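Local atomic coordinates of A1 protein (Enterobacteria phage Qbeta, PDB entry 3RLK), a protein that forms a minor structural component of the phage Qbeta particle, made by read-through of the coat-protein stop codon and probably required for infecting the host cell. Residues R48-Y53 with I129-Y134; I97-T102 with T174-T179; Q113-R118 with C181-V186; G120-A125 with Y141-D146. All coordinates share one frame; numbering follows the deposited sequence.

Contact 1: R48-Y53 with I129-Y134; sequences RPWPIY and IERFIY
Trp50 and Arg131 meet where the six-membered part of the indole presents its rim to the guanidinium group: Trp50 CZ2 lies 3.8 Å from Arg131 NH2. The nitrogen sits near the indole plane rather than over it, and the two flat groups stand almost perpendicular, at 87°. A tryptophan suits this place because its NE1 also bonds Glu119, whose carboxylate pairs with Arg131 NE as well. Arg131 is further bound by Asp107 and by the carbonyl of Ala105, so three groups hold the guanidinium. One face of the indole is covered tightly by the aliphatic part of Arg48, with CG 3.3 Å above the ring plane and toward its rim. Arg48 then curls back to give Trp50 O a nearly straight hydrogen bond from NH1, 2.9 Å long at 177°, and CD1 of Ile52 rests 3.5 Å above the guanidinium plane of Arg48. The other half of the contact is looser. Ile52 and Ile129 approach through their CG2 methyls at 4.3 Å; Ile52 is buried, whereas Ile129 lies at the solvent side. Strands 52-58 and 129-135 flank strand 117-121, one parallel and one antiparallel to it, and side chains from the first strand and the loop before it meet those of the other across it, in the curled mixed sheet of this beta-barrel domain.

Contact 2: I97-T102 with T174-T179; sequences IDLDAT and TKFDKT
OD1 of Asp100, just beyond the Ile97 and Leu99 that pack on Phe176, accepts from the backbone N of both Thr102 and Tyr103; the bond to Thr102 is weak, 3.1 Å at 120°. Aspartate here is the N-cap of the short, weakly bonded helix 101-104, which follows closely on strand 96-98, an outermost strand of the three-stranded antiparallel sheet within this chain. The contact itself is wholly apolar and buried. Phe176 comes from the loop before strand 183-188 and sends its side chain toward the strand, a large flat group that two branched side chains can share. CD2 of Leu99 touches Phe176 CD1 at 3.8 Å, the two side chains meeting at a slant, while Phe173 and Ile156 also lie against Leu99. Ile97 runs at about a right angle to Phe176. Because its CG1 is anti to the backbone N (chi1 -157°), the other branch is left to do the touching: Ile97 CG2 stands in the ring plane at the edge, 3.8 Å from Phe176 CE1.

Contact 3: Q113-R118 with C181-V186; sequences QKYDIR and CPIQAV
Tyr115 reaches across to Cys181 with its ring turned so that the acceptor, the carbonyl O of Cys181, lies at the ring edge and in its plane. The Tyr115 OH donates to Cys181 O at 2.7 Å. The bond approaches the carbonyl at a bent C=O...O angle of 130°, with the donor tilted 25° from the carbonyl plane. Tyrosine fits well: its apolar ring is buried while its OH satisfies a main-chain oxygen. The same hydroxyl lies 3.4 Å from Cys181 CB. Ile183 meets the ring obliquely with the end of its longer branch: Ile183 CD1 is 3.9 Å from Tyr115 CD1, and Ile183 CG1 is 4.0 Å from Tyr115 CE1. That branch is directed there by chi1 of -57°, with CG1 beside the backbone N. Leu99 and Lys178 also pack on Tyr115. Beyond the contact, Ile183 touches Ile133 of strand 129-135 and Ile156 of strand 154-159; strand 183-188 carries a classic beta bulge at Gln184 and Ala185, opposite Val157. On the other segment, Ile117, at the start of strand 117-121, packs against Ala109 and Met110 of helix 107-112.

Contact 4: G120-A125 with Y141-D146; sequences GKKPGA and YCSLSD
The carboxylate of Asp146 has the amine of Lys122 on one side of its plane, well out of it, with Lys122 NZ 3.4 Å from Asp146 OD1. This is a rather long salt bridge, and the second oxygen is tied in through water: one molecule accepts from Lys122 NZ at 2.6 Å and donates to Asp146 OD2 at 2.5 Å. The stronger partner of the amine is Glu130, which makes lysine a flexible positive charge between two acids; Glu130 OE1 also hydrogen-bonds Ser143 OG. The lysine chain is bent at chi2, chi3 and chi4, which brings the amine round to them, while the side chain also packs on Trp35. Ser143 ends strand 140-143 and is the N-cap of helix 144-147: Ser143 OG accepts weak bonds from Ser145 N at 3.2 Å and Asp146 N at 3.4 Å. With Asp146 in the first turn, its negative charge probably interacts favourably with the helix N-terminus. Lys122 NZ also passes 4.0 Å from Ser143 OG, and Phe32 packs on Asp146.

Overall arrangement
The four contacts fall into two pairs. Contacts 1 and 4 lie 10 Å apart, centre to centre, on the curled mixed sheet, joined through Glu130. Contacts 2 and 3, their centres 7 Å apart, lie near the centre of the molecule around the three-stranded sheet and meet where Lys178 pairs with Asp116. Strand 117-121 links the halves: contacts 3 and 4 both use it, although their centres are 17 Å apart, and it pairs with strand 129-135 of contact 1. Along the chain, the first segments of contacts 1, 2, 3 and 4 come in that order, while the second segments follow as 1, 4, 2, 3. Distant parts of the chain are thus interlaced into one compact domain.

Contact 1: R48-Y53 with I129-Y134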
loop_
_atom_site.group_PDB
_atom_site.type_symbol
_atom_site.label_atom_id
_atom_site.label_comp_id
_atom_site.label_asym_id
_atom_site.label_seq_id
_atom_site.Cartn_x
_atom_site.Cartn_y
_atom_site.Cartn_z
ATOM N N ARG A 48 -10.879 -20.440 5.315
ATOM C CA ARG A 48 -9.984 -19.283 5.461
ATOM C C ARG A 48 -8.519 -19.738 5.398
ATOM O O ARG A 48 -7.932 -20.107 6.414
ATOM C CB ARG A 48 -10.246 -18.463 6.737
ATOM C CG ARG A 48 -9.643 -17.038 6.687
ATOM C CD ARG A 48 -8.751 -16.589 7.905
ATOM N NE ARG A 48 -9.339 -16.967 9.120
ATOM C CZ ARG A 48 -8.883 -17.819 10.022
ATOM N NH1 ARG A 48 -7.668 -18.399 10.057
ATOM N NH2 ARG A 48 -9.711 -18.021 10.979
ATOM N N PRO A 49 -7.937 -19.732 4.192
ATOM C CA PRO A 49 -6.681 -20.444 3.967
ATOM C C PRO A 49 -5.463 -19.647 4.451
ATOM O O PRO A 49 -4.376 -19.902 3.992
ATOM C CB PRO A 49 -6.672 -20.695 2.424
ATOM C CG PRO A 49 -7.573 -19.633 1.873
ATOM C CD PRO A 49 -8.638 -19.414 2.930
ATOM N N TRP A 50 -5.661 -18.713 5.374
ATOM C CA TRP A 50 -4.533 -17.887 5.898
ATOM C C TRP A 50 -4.635 -17.841 7.428
ATOM O O TRP A 50 -5.730 -17.898 7.945
ATOM C CB TRP A 50 -4.534 -16.463 5.288
ATOM C CG TRP A 50 -5.816 -15.694 5.416
ATOM C CD1 TRP A 50 -6.198 -14.932 6.457
ATOM C CD2 TRP A 50 -6.852 -15.607 4.445
ATOM N NE1 TRP A 50 -7.410 -14.382 6.223
ATOM C CE2 TRP A 50 -7.846 -14.775 4.986
ATOM C CE3 TRP A 50 -7.032 -16.150 3.154
ATOM C CZ2 TRP A 50 -9.031 -14.466 4.295
ATOM C CZ3 TRP A 50 -8.233 -15.876 2.475
ATOM C CH2 TRP A 50 -9.209 -15.043 3.052
ATOM N N PRO A 51 -3.491 -17.701 8.141
ATOM C CA PRO A 51 -3.635 -17.624 9.575
ATOM C C PRO A 51 -4.233 -16.297 9.979
ATOM O O PRO A 51 -4.266 -15.334 9.187
ATOM C CB PRO A 51 -2.198 -17.684 10.093
ATOM C CG PRO A 51 -1.269 -17.909 8.908
ATOM C CD PRO A 51 -2.087 -17.635 7.670
ATOM N N ILE A 52 -4.594 -16.168 11.237
ATOM C CA ILE A 52 -4.768 -14.817 11.807
ATOM C C ILE A 52 -3.626 -14.676 12.774
ATOM O O ILE A 52 -3.372 -15.583 13.605
ATOM C CB ILE A 52 -6.153 -14.589 12.492
ATOM C CG1 ILE A 52 -7.263 -14.794 11.453
ATOM C CG2 ILE A 52 -6.226 -13.216 13.130
ATOM C CD1 ILE A 52 -8.683 -14.673 11.974
ATOM N N TYR A 53 -2.981 -13.534 12.701
ATOM C CA TYR A 53 -1.877 -13.211 13.604
ATOM C C TYR A 53 -2.338 -12.300 14.742
ATOM O O TYR A 53 -3.371 -11.596 14.691
ATOM C CB TYR A 53 -0.742 -12.515 12.838
ATOM C CG TYR A 53 -0.115 -13.404 11.785
ATOM C CD1 TYR A 53 1.032 -14.127 12.060
ATOM C CD2 TYR A 53 -0.664 -13.485 10.482
ATOM C CE1 TYR A 53 1.620 -14.970 11.089
ATOM C CE2 TYR A 53 -0.090 -14.304 9.512
ATOM C CZ TYR A 53 1.062 -15.037 9.830
ATOM O OH TYR A 53 1.645 -15.862 8.882
ATOM N N ILE A 129 -10.133 -7.399 14.580
ATOM C CA ILE A 129 -9.383 -8.166 13.610
ATOM C C ILE A 129 -9.376 -7.381 12.295
ATOM O O ILE A 129 -10.439 -7.075 11.760
ATOM C CB ILE A 129 -9.899 -9.623 13.474
ATOM C CG1 ILE A 129 -9.604 -10.426 14.788
ATOM C CG2 ILE A 129 -9.238 -10.295 12.284
ATOM C CD1 ILE A 129 -10.272 -11.839 14.865
ATOM N N GLU A 130 -8.185 -7.025 11.822
ATOM C CA GLU A 130 -8.069 -6.102 10.664
ATOM C C GLU A 130 -7.153 -6.688 9.631
ATOM O O GLU A 130 -6.503 -7.732 9.881
ATOM C CB GLU A 130 -7.596 -4.722 11.150
ATOM C CG GLU A 130 -8.722 -4.026 11.937
ATOM C CD GLU A 130 -8.367 -2.653 12.505
ATOM O OE1 GLU A 130 -7.202 -2.230 12.292
ATOM O OE2 GLU A 130 -9.309 -2.012 13.130
ATOM N N ARG A 131 -7.137 -6.105 8.434
ATOM C CA ARG A 131 -6.146 -6.521 7.421
ATOM C C ARG A 131 -5.026 -5.503 7.297
ATOM O O ARG A 131 -5.299 -4.237 7.280
ATOM C CB ARG A 131 -6.825 -6.835 6.075
ATOM C CG ARG A 131 -7.401 -8.252 6.155
ATOM C CD ARG A 131 -8.710 -8.348 5.654
ATOM N NE ARG A 131 -9.382 -9.638 6.007
ATOM C CZ ARG A 131 -10.249 -10.237 5.214
ATOM N NH1 ARG A 131 -10.501 -9.707 4.018
ATOM N NH2 ARG A 131 -10.856 -11.365 5.610
ATOM N N PHE A 132 -3.776 -6.018 7.245
ATOM C CA PHE A 132 -2.580 -5.202 7.395
ATOM C C PHE A 132 -1.715 -5.345 6.138
ATOM O O PHE A 132 -1.310 -6.476 5.741
ATOM C CB PHE A 132 -1.741 -5.651 8.592
ATOM C CG PHE A 132 -2.368 -5.389 9.898
ATOM C CD1 PHE A 132 -1.934 -4.344 10.682
ATOM C CD2 PHE A 132 -3.402 -6.182 10.332
ATOM C CE1 PHE A 132 -2.529 -4.127 11.984
ATOM C CE2 PHE A 132 -4.004 -6.003 11.564
ATOM C CZ PHE A 132 -3.599 -4.963 12.383
ATOM N N ILE A 133 -1.438 -4.218 5.482
ATOM C CA ILE A 133 -0.562 -4.281 4.296
ATOM C C ILE A 133 0.886 -4.346 4.756
ATOM O O ILE A 133 1.269 -3.655 5.739
ATOM C CB ILE A 133 -0.865 -3.028 3.382
ATOM C CG1 ILE A 133 -0.174 -3.187 2.028
ATOM C CG2 ILE A 133 -0.614 -1.691 4.137
ATOM C CD1 ILE A 133 -0.763 -4.352 1.193
ATOM N N TYR A 134 1.688 -5.194 4.113
ATOM C CA TYR A 134 3.109 -5.219 4.480
ATOM C C TYR A 134 3.838 -4.080 3.771
ATOM O O TYR A 134 3.595 -3.861 2.550
ATOM C CB TYR A 134 3.740 -6.593 4.103
ATOM C CG TYR A 134 5.239 -6.647 4.355
ATOM C CD1 TYR A 134 5.765 -6.610 5.679
ATOM C CD2 TYR A 134 6.116 -6.765 3.295
ATOM C CE1 TYR A 134 7.146 -6.659 5.892
ATOM C CE2 TYR A 134 7.509 -6.851 3.505
ATOM C CZ TYR A 134 8.012 -6.801 4.814
ATOM O OH TYR A 134 9.377 -6.867 5.039
#

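Contact 2: I97-T102 with T174-T179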
loop_
_atom_site.group_PDB
_atom_site.type_symbol
_atom_site.label_atom_id
_atom_site.label_comp_id
_atom_site.label_asym_id
_atom_site.label_seq_id
_atom_site.Cartn_x
_atom_site.Cartn_y
_atom_site.Cartn_z
ATOM N N ILE A 97 1.879 6.399 -8.141
ATOM C CA ILE A 97 0.436 6.226 -8.264
ATOM C C ILE A 97 -0.103 5.711 -6.910
ATOM O O ILE A 97 0.594 5.032 -6.191
ATOM C CB ILE A 97 0.036 5.292 -9.447
ATOM C CG1 ILE A 97 -1.422 5.588 -9.900
ATOM C CG2 ILE A 97 0.205 3.829 -9.123
ATOM C CD1 ILE A 97 -1.734 7.149 -10.245
ATOM N N ASP A 98 -1.351 6.016 -6.596
ATOM C CA ASP A 98 -1.993 5.454 -5.381
ATOM C C ASP A 98 -2.569 4.046 -5.646
ATOM O O ASP A 98 -3.052 3.786 -6.743
ATOM C CB ASP A 98 -3.136 6.357 -4.848
ATOM C CG ASP A 98 -4.163 6.718 -5.922
ATOM O OD1 ASP A 98 -3.773 7.031 -7.072
ATOM O OD2 ASP A 98 -5.374 6.778 -5.608
ATOM N N LEU A 99 -2.562 3.187 -4.623
ATOM C CA LEU A 99 -3.213 1.885 -4.692
ATOM C C LEU A 99 -4.611 1.943 -4.049
ATOM O O LEU A 99 -4.948 2.916 -3.366
ATOM C CB LEU A 99 -2.343 0.854 -3.948
ATOM C CG LEU A 99 -0.832 0.827 -4.242
ATOM C CD1 LEU A 99 -0.372 -0.457 -3.610
ATOM C CD2 LEU A 99 -0.487 0.781 -5.743
ATOM N N ASP A 100 -5.409 0.893 -4.283
ATOM C CA ASP A 100 -6.772 0.835 -3.796
ATOM C C ASP A 100 -6.783 0.229 -2.397
ATOM O O ASP A 100 -6.854 -0.973 -2.215
ATOM C CB ASP A 100 -7.649 0.102 -4.771
ATOM C CG ASP A 100 -9.139 0.124 -4.382
ATOM O OD1 ASP A 100 -9.499 0.413 -3.199
ATOM O OD2 ASP A 100 -9.933 -0.234 -5.275
ATOM N N ALA A 101 -6.713 1.089 -1.368
ATOM C CA ALA A 101 -6.697 0.544 0.048
ATOM C C ALA A 101 -7.973 -0.268 0.427
ATOM O O ALA A 101 -7.883 -1.192 1.282
ATOM C CB ALA A 101 -6.495 1.734 1.072
ATOM N N THR A 102 -9.098 0.052 -0.197
ATOM C CA THR A 102 -10.407 -0.649 0.010
ATOM C C THR A 102 -10.334 -2.044 -0.597
ATOM O O THR A 102 -10.491 -3.041 0.114
ATOM C CB THR A 102 -11.618 0.174 -0.514
ATOM O OG1 THR A 102 -11.792 1.356 0.300
ATOM C CG2 THR A 102 -12.882 -0.682 -0.535
ATOM N N THR A 174 -6.843 -4.634 -10.235
ATOM C CA THR A 174 -6.533 -6.055 -10.154
ATOM C C THR A 174 -5.373 -6.417 -11.071
ATOM O O THR A 174 -4.839 -7.527 -10.963
ATOM C CB THR A 174 -7.771 -6.929 -10.473
ATOM O OG1 THR A 174 -8.010 -6.830 -11.877
ATOM C CG2 THR A 174 -8.999 -6.473 -9.710
ATOM N N LYS A 175 -4.947 -5.498 -11.965
ATOM C CA LYS A 175 -3.738 -5.706 -12.753
ATOM C C LYS A 175 -2.464 -5.381 -11.977
ATOM O O LYS A 175 -1.392 -5.634 -12.457
ATOM C CB LYS A 175 -3.790 -4.926 -14.090
ATOM C CG LYS A 175 -5.056 -5.401 -14.906
ATOM C CD LYS A 175 -4.828 -5.204 -16.450
ATOM C CE LYS A 175 -5.835 -6.033 -17.231
ATOM N NZ LYS A 175 -7.152 -5.404 -16.897
ATOM N N PHE A 176 -2.577 -4.816 -10.775
ATOM C CA PHE A 176 -1.382 -4.450 -9.975
ATOM C C PHE A 176 -0.894 -5.605 -9.085
ATOM O O PHE A 176 -1.708 -6.431 -8.647
ATOM C CB PHE A 176 -1.795 -3.308 -8.995
ATOM C CG PHE A 176 -1.906 -1.949 -9.616
ATOM C CD1 PHE A 176 -1.151 -0.869 -9.118
ATOM C CD2 PHE A 176 -2.755 -1.737 -10.696
ATOM C CE1 PHE A 176 -1.269 0.422 -9.697
ATOM C CE2 PHE A 176 -2.900 -0.443 -11.298
ATOM C CZ PHE A 176 -2.200 0.638 -10.775
ATOM N N ASP A 177 0.410 -5.651 -8.834
ATOM C CA ASP A 177 1.017 -6.597 -7.893
ATOM C C ASP A 177 2.289 -6.022 -7.351
ATOM O O ASP A 177 2.774 -5.070 -7.900
ATOM C CB ASP A 177 1.122 -7.997 -8.496
ATOM C CG ASP A 177 2.242 -8.151 -9.543
ATOM O OD1 ASP A 177 3.341 -7.585 -9.442
ATOM O OD2 ASP A 177 1.982 -8.893 -10.490
ATOM N N LYS A 178 2.850 -6.580 -6.285
ATOM C CA LYS A 178 3.995 -5.950 -5.668
ATOM C C LYS A 178 5.273 -5.913 -6.499
ATOM O O LYS A 178 6.146 -5.101 -6.189
ATOM C CB LYS A 178 4.239 -6.688 -4.333
ATOM C CG LYS A 178 4.800 -8.082 -4.596
ATOM C CD LYS A 178 4.713 -8.892 -3.298
ATOM C CE LYS A 178 5.523 -10.125 -3.395
ATOM N NZ LYS A 178 5.862 -10.605 -2.015
ATOM N N THR A 179 5.421 -6.783 -7.503
ATOM C CA THR A 179 6.569 -6.722 -8.422
ATOM C C THR A 179 6.409 -5.625 -9.544
ATOM O O THR A 179 7.345 -4.847 -9.772
ATOM C CB THR A 179 6.768 -8.078 -9.042
ATOM O OG1 THR A 179 6.858 -9.002 -7.933
ATOM C CG2 THR A 179 8.102 -8.151 -9.792
#

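Contact 3: Q113-R118 with C181-V186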
loop_
_atom_site.group_PDB
_atom_site.type_symbol
_atom_site.label_atom_id
_atom_site.label_comp_id
_atom_site.label_asym_id
_atom_site.label_seq_id
_atom_site.Cartn_x
_atom_site.Cartn_y
_atom_site.Cartn_z
ATOM N N GLN A 113 -2.898 -12.555 -2.671
ATOM C CA GLN A 113 -1.587 -12.037 -2.255
ATOM C C GLN A 113 -0.738 -11.500 -3.401
ATOM O O GLN A 113 0.457 -11.782 -3.474
ATOM C CB GLN A 113 -0.804 -13.079 -1.456
ATOM C CG GLN A 113 -1.494 -13.547 -0.124
ATOM C CD GLN A 113 -1.568 -12.509 0.924
ATOM O OE1 GLN A 113 -2.605 -12.280 1.540
ATOM N NE2 GLN A 113 -0.459 -11.900 1.190
ATOM N N LYS A 114 -1.351 -10.738 -4.294
ATOM C CA LYS A 114 -0.602 -9.944 -5.296
ATOM C C LYS A 114 0.236 -8.911 -4.546
ATOM O O LYS A 114 1.340 -8.615 -4.993
ATOM C CB LYS A 114 -1.571 -9.219 -6.228
ATOM C CG LYS A 114 -2.346 -10.219 -7.155
ATOM C CD LYS A 114 -3.428 -9.447 -7.853
ATOM C CE LYS A 114 -4.089 -10.395 -8.866
ATOM N NZ LYS A 114 -5.408 -9.767 -9.236
ATOM N N TYR A 115 -0.257 -8.404 -3.405
ATOM C CA TYR A 115 0.600 -7.701 -2.427
ATOM C C TYR A 115 0.588 -8.545 -1.156
ATOM O O TYR A 115 -0.331 -9.333 -0.979
ATOM C CB TYR A 115 0.005 -6.295 -2.096
ATOM C CG TYR A 115 0.219 -5.339 -3.242
ATOM C CD1 TYR A 115 1.380 -4.532 -3.306
ATOM C CD2 TYR A 115 -0.728 -5.247 -4.278
ATOM C CE1 TYR A 115 1.602 -3.673 -4.402
ATOM C CE2 TYR A 115 -0.504 -4.380 -5.396
ATOM C CZ TYR A 115 0.650 -3.566 -5.396
ATOM O OH TYR A 115 0.863 -2.696 -6.452
ATOM N N ASP A 116 1.574 -8.403 -0.280
ATOM C CA ASP A 116 1.546 -9.209 0.959
ATOM C C ASP A 116 0.675 -8.518 1.995
ATOM O O ASP A 116 0.946 -7.368 2.382
ATOM C CB ASP A 116 2.946 -9.348 1.571
ATOM C CG ASP A 116 3.902 -10.115 0.656
ATOM O OD1 ASP A 116 3.600 -11.276 0.386
ATOM O OD2 ASP A 116 4.947 -9.555 0.246
ATOM N N ILE A 117 -0.368 -9.216 2.439
ATOM C CA ILE A 117 -1.376 -8.639 3.321
ATOM C C ILE A 117 -1.594 -9.715 4.410
ATOM O O ILE A 117 -1.711 -10.878 4.069
ATOM C CB ILE A 117 -2.668 -8.421 2.551
ATOM C CG1 ILE A 117 -2.390 -7.699 1.209
ATOM C CG2 ILE A 117 -3.712 -7.722 3.445
ATOM C CD1 ILE A 117 -3.617 -7.755 0.268
ATOM N N ARG A 118 -1.557 -9.353 5.684
ATOM C CA ARG A 118 -1.804 -10.364 6.770
ATOM C C ARG A 118 -3.002 -9.955 7.558
ATOM O O ARG A 118 -3.208 -8.755 7.819
ATOM C CB ARG A 118 -0.575 -10.544 7.692
ATOM C CG ARG A 118 0.516 -11.353 6.991
ATOM C CD ARG A 118 1.692 -11.696 7.918
ATOM N NE ARG A 118 2.602 -12.600 7.222
ATOM C CZ ARG A 118 3.706 -13.151 7.740
ATOM N NH1 ARG A 118 4.025 -12.973 9.003
ATOM N NH2 ARG A 118 4.484 -13.923 6.948
ATOM N N CYS A 181 4.370 -3.087 -9.202
ATOM C CA CYS A 181 4.125 -1.785 -8.551
ATOM C C CYS A 181 4.382 -1.804 -7.034
ATOM O O CYS A 181 3.428 -1.729 -6.235
ATOM C CB CYS A 181 2.721 -1.272 -8.879
ATOM S SG CYS A 181 2.326 0.447 -8.500
ATOM N N PRO A 182 5.676 -1.813 -6.638
ATOM C CA PRO A 182 5.931 -1.949 -5.209
ATOM C C PRO A 182 5.529 -0.692 -4.433
ATOM O O PRO A 182 5.567 0.439 -4.972
ATOM C CB PRO A 182 7.443 -2.199 -5.139
ATOM C CG PRO A 182 7.992 -1.622 -6.460
ATOM C CD PRO A 182 6.904 -2.028 -7.428
ATOM N N ILE A 183 5.092 -0.923 -3.186
ATOM C CA ILE A 183 4.722 0.221 -2.324
ATOM C C ILE A 183 5.968 0.969 -1.952
ATOM O O ILE A 183 6.975 0.353 -1.546
ATOM C CB ILE A 183 3.937 -0.277 -1.050
ATOM C CG1 ILE A 183 2.695 -1.068 -1.517
ATOM C CG2 ILE A 183 3.721 0.907 0.005
ATOM C CD1 ILE A 183 2.000 -1.942 -0.448
ATOM N N GLN A 184 5.900 2.288 -2.019
ATOM C CA GLN A 184 7.053 3.165 -1.686
ATOM C C GLN A 184 6.806 3.825 -0.364
ATOM O O GLN A 184 7.762 4.128 0.366
ATOM C CB GLN A 184 7.152 4.270 -2.717
ATOM C CG GLN A 184 7.207 3.835 -4.210
ATOM C CD GLN A 184 8.421 2.973 -4.459
ATOM O OE1 GLN A 184 8.295 1.770 -4.704
ATOM N NE2 GLN A 184 9.591 3.538 -4.229
ATOM N N ALA A 185 5.543 4.150 -0.072
ATOM C CA ALA A 185 5.217 4.836 1.194
ATOM C C ALA A 185 3.717 4.872 1.455
ATOM O O ALA A 185 2.909 4.639 0.542
ATOM C CB ALA A 185 5.794 6.260 1.228
ATOM N N VAL A 186 3.338 5.134 2.718
ATOM C CA VAL A 186 1.925 5.371 3.060
ATOM C C VAL A 186 1.965 6.790 3.581
ATOM O O VAL A 186 2.824 7.155 4.470
ATOM C CB VAL A 186 1.373 4.414 4.213
ATOM C CG1 VAL A 186 -0.013 4.929 4.704
ATOM C CG2 VAL A 186 1.211 2.984 3.743
#

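Contact 4: G120-A125 with Y141-D146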
loop_
_atom_site.group_PDB
_atom_site.type_symbol
_atom_site.label_atom_id
_atom_site.label_comp_id
_atom_site.label_asym_id
_atom_site.label_seq_id
_atom_site.Cartn_x
_atom_site.Cartn_y
_atom_site.Cartn_z
ATOM N N GLY A 120 -4.801 -9.629 11.162
ATOM C CA GLY A 120 -4.305 -9.741 12.558
ATOM C C GLY A 120 -5.282 -9.160 13.575
ATOM O O GLY A 120 -6.113 -8.269 13.276
ATOM N N LYS A 121 -5.122 -9.667 14.792
ATOM C CA LYS A 121 -5.958 -9.301 15.901
ATOM C C LYS A 121 -5.227 -8.226 16.761
ATOM O O LYS A 121 -4.167 -8.475 17.258
ATOM C CB LYS A 121 -6.298 -10.516 16.770
ATOM C CG LYS A 121 -7.300 -10.085 17.916
ATOM C CD LYS A 121 -7.489 -11.180 18.920
ATOM C CE LYS A 121 -8.457 -10.732 20.029
ATOM N NZ LYS A 121 -9.893 -10.482 19.520
ATOM N N LYS A 122 -5.805 -7.039 16.880
ATOM C CA LYS A 122 -5.184 -5.979 17.707
ATOM C C LYS A 122 -5.384 -6.148 19.208
ATOM O O LYS A 122 -6.339 -6.803 19.657
ATOM C CB LYS A 122 -5.730 -4.618 17.299
ATOM C CG LYS A 122 -5.484 -4.323 15.815
ATOM C CD LYS A 122 -4.996 -2.892 15.523
ATOM C CE LYS A 122 -6.106 -1.892 15.483
ATOM N NZ LYS A 122 -5.983 -1.073 14.224
ATOM N N PRO A 123 -4.507 -5.523 20.000
ATOM C CA PRO A 123 -4.851 -5.450 21.433
ATOM C C PRO A 123 -6.024 -4.436 21.592
ATOM O O PRO A 123 -6.334 -3.657 20.632
ATOM C CB PRO A 123 -3.563 -4.866 22.085
ATOM C CG PRO A 123 -2.583 -4.656 21.003
ATOM C CD PRO A 123 -3.252 -4.848 19.666
ATOM N N GLY A 124 -6.670 -4.408 22.749
ATOM C CA GLY A 124 -7.732 -3.410 22.987
ATOM C C GLY A 124 -9.070 -4.066 23.305
ATOM O O GLY A 124 -9.204 -5.260 23.153
ATOM N N ALA A 125 -10.065 -3.271 23.748
ATOM C CA ALA A 125 -11.260 -3.820 24.412
ATOM C C ALA A 125 -12.024 -4.801 23.531
ATOM O O ALA A 125 -12.497 -5.861 24.005
ATOM C CB ALA A 125 -12.205 -2.698 24.867
ATOM N N TYR A 141 4.031 -3.604 9.230
ATOM C CA TYR A 141 2.672 -3.750 8.689
ATOM C C TYR A 141 1.853 -2.531 9.098
ATOM O O TYR A 141 2.049 -1.945 10.153
ATOM C CB TYR A 141 2.017 -4.992 9.282
ATOM C CG TYR A 141 2.535 -6.241 8.711
ATOM C CD1 TYR A 141 1.920 -6.814 7.584
ATOM C CD2 TYR A 141 3.659 -6.836 9.251
ATOM C CE1 TYR A 141 2.474 -8.038 6.992
ATOM C CE2 TYR A 141 4.195 -8.037 8.709
ATOM C CZ TYR A 141 3.595 -8.616 7.604
ATOM O OH TYR A 141 4.152 -9.782 7.106
ATOM N N CYS A 142 0.898 -2.181 8.260
ATOM C CA CYS A 142 0.043 -0.990 8.589
ATOM C C CYS A 142 -1.425 -1.391 8.325
ATOM O O CYS A 142 -1.698 -2.080 7.314
ATOM C CB CYS A 142 0.466 0.197 7.695
ATOM S SG CYS A 142 -0.375 1.738 8.232
ATOM N N SER A 143 -2.349 -1.069 9.242
ATOM C CA SER A 143 -3.776 -1.491 9.141
ATOM C C SER A 143 -4.473 -0.736 7.989
ATOM O O SER A 143 -4.470 0.502 8.035
ATOM C CB SER A 143 -4.507 -1.119 10.406
ATOM O OG SER A 143 -5.882 -1.457 10.238
ATOM N N LEU A 144 -5.103 -1.461 7.061
ATOM C CA LEU A 144 -5.910 -0.886 5.975
ATOM C C LEU A 144 -7.158 -0.113 6.538
ATOM O O LEU A 144 -7.638 0.904 5.965
ATOM C CB LEU A 144 -6.291 -2.018 4.974
ATOM C CG LEU A 144 -5.014 -2.470 4.227
ATOM C CD1 LEU A 144 -5.310 -3.861 3.584
ATOM C CD2 LEU A 144 -4.597 -1.368 3.173
ATOM N N SER A 145 -7.578 -0.554 7.734
ATOM C CA SER A 145 -8.671 0.066 8.466
ATOM C C SER A 145 -8.269 1.459 8.879
ATOM O O SER A 145 -9.040 2.381 8.650
ATOM C CB SER A 145 -9.123 -0.736 9.704
ATOM O OG SER A 145 -9.811 -1.929 9.278
ATOM N N ASP A 146 -7.048 1.623 9.387
ATOM C CA ASP A 146 -6.543 2.909 9.806
ATOM C C ASP A 146 -6.326 3.863 8.597
ATOM O O ASP A 146 -6.786 4.993 8.610
ATOM C CB ASP A 146 -5.197 2.779 10.558
ATOM C CG ASP A 146 -5.289 2.080 11.908
ATOM O OD1 ASP A 146 -6.403 1.673 12.302
ATOM O OD2 ASP A 146 -4.225 1.961 12.606
HETATM O O HOH W 1 -4.267 0.837 14.826
#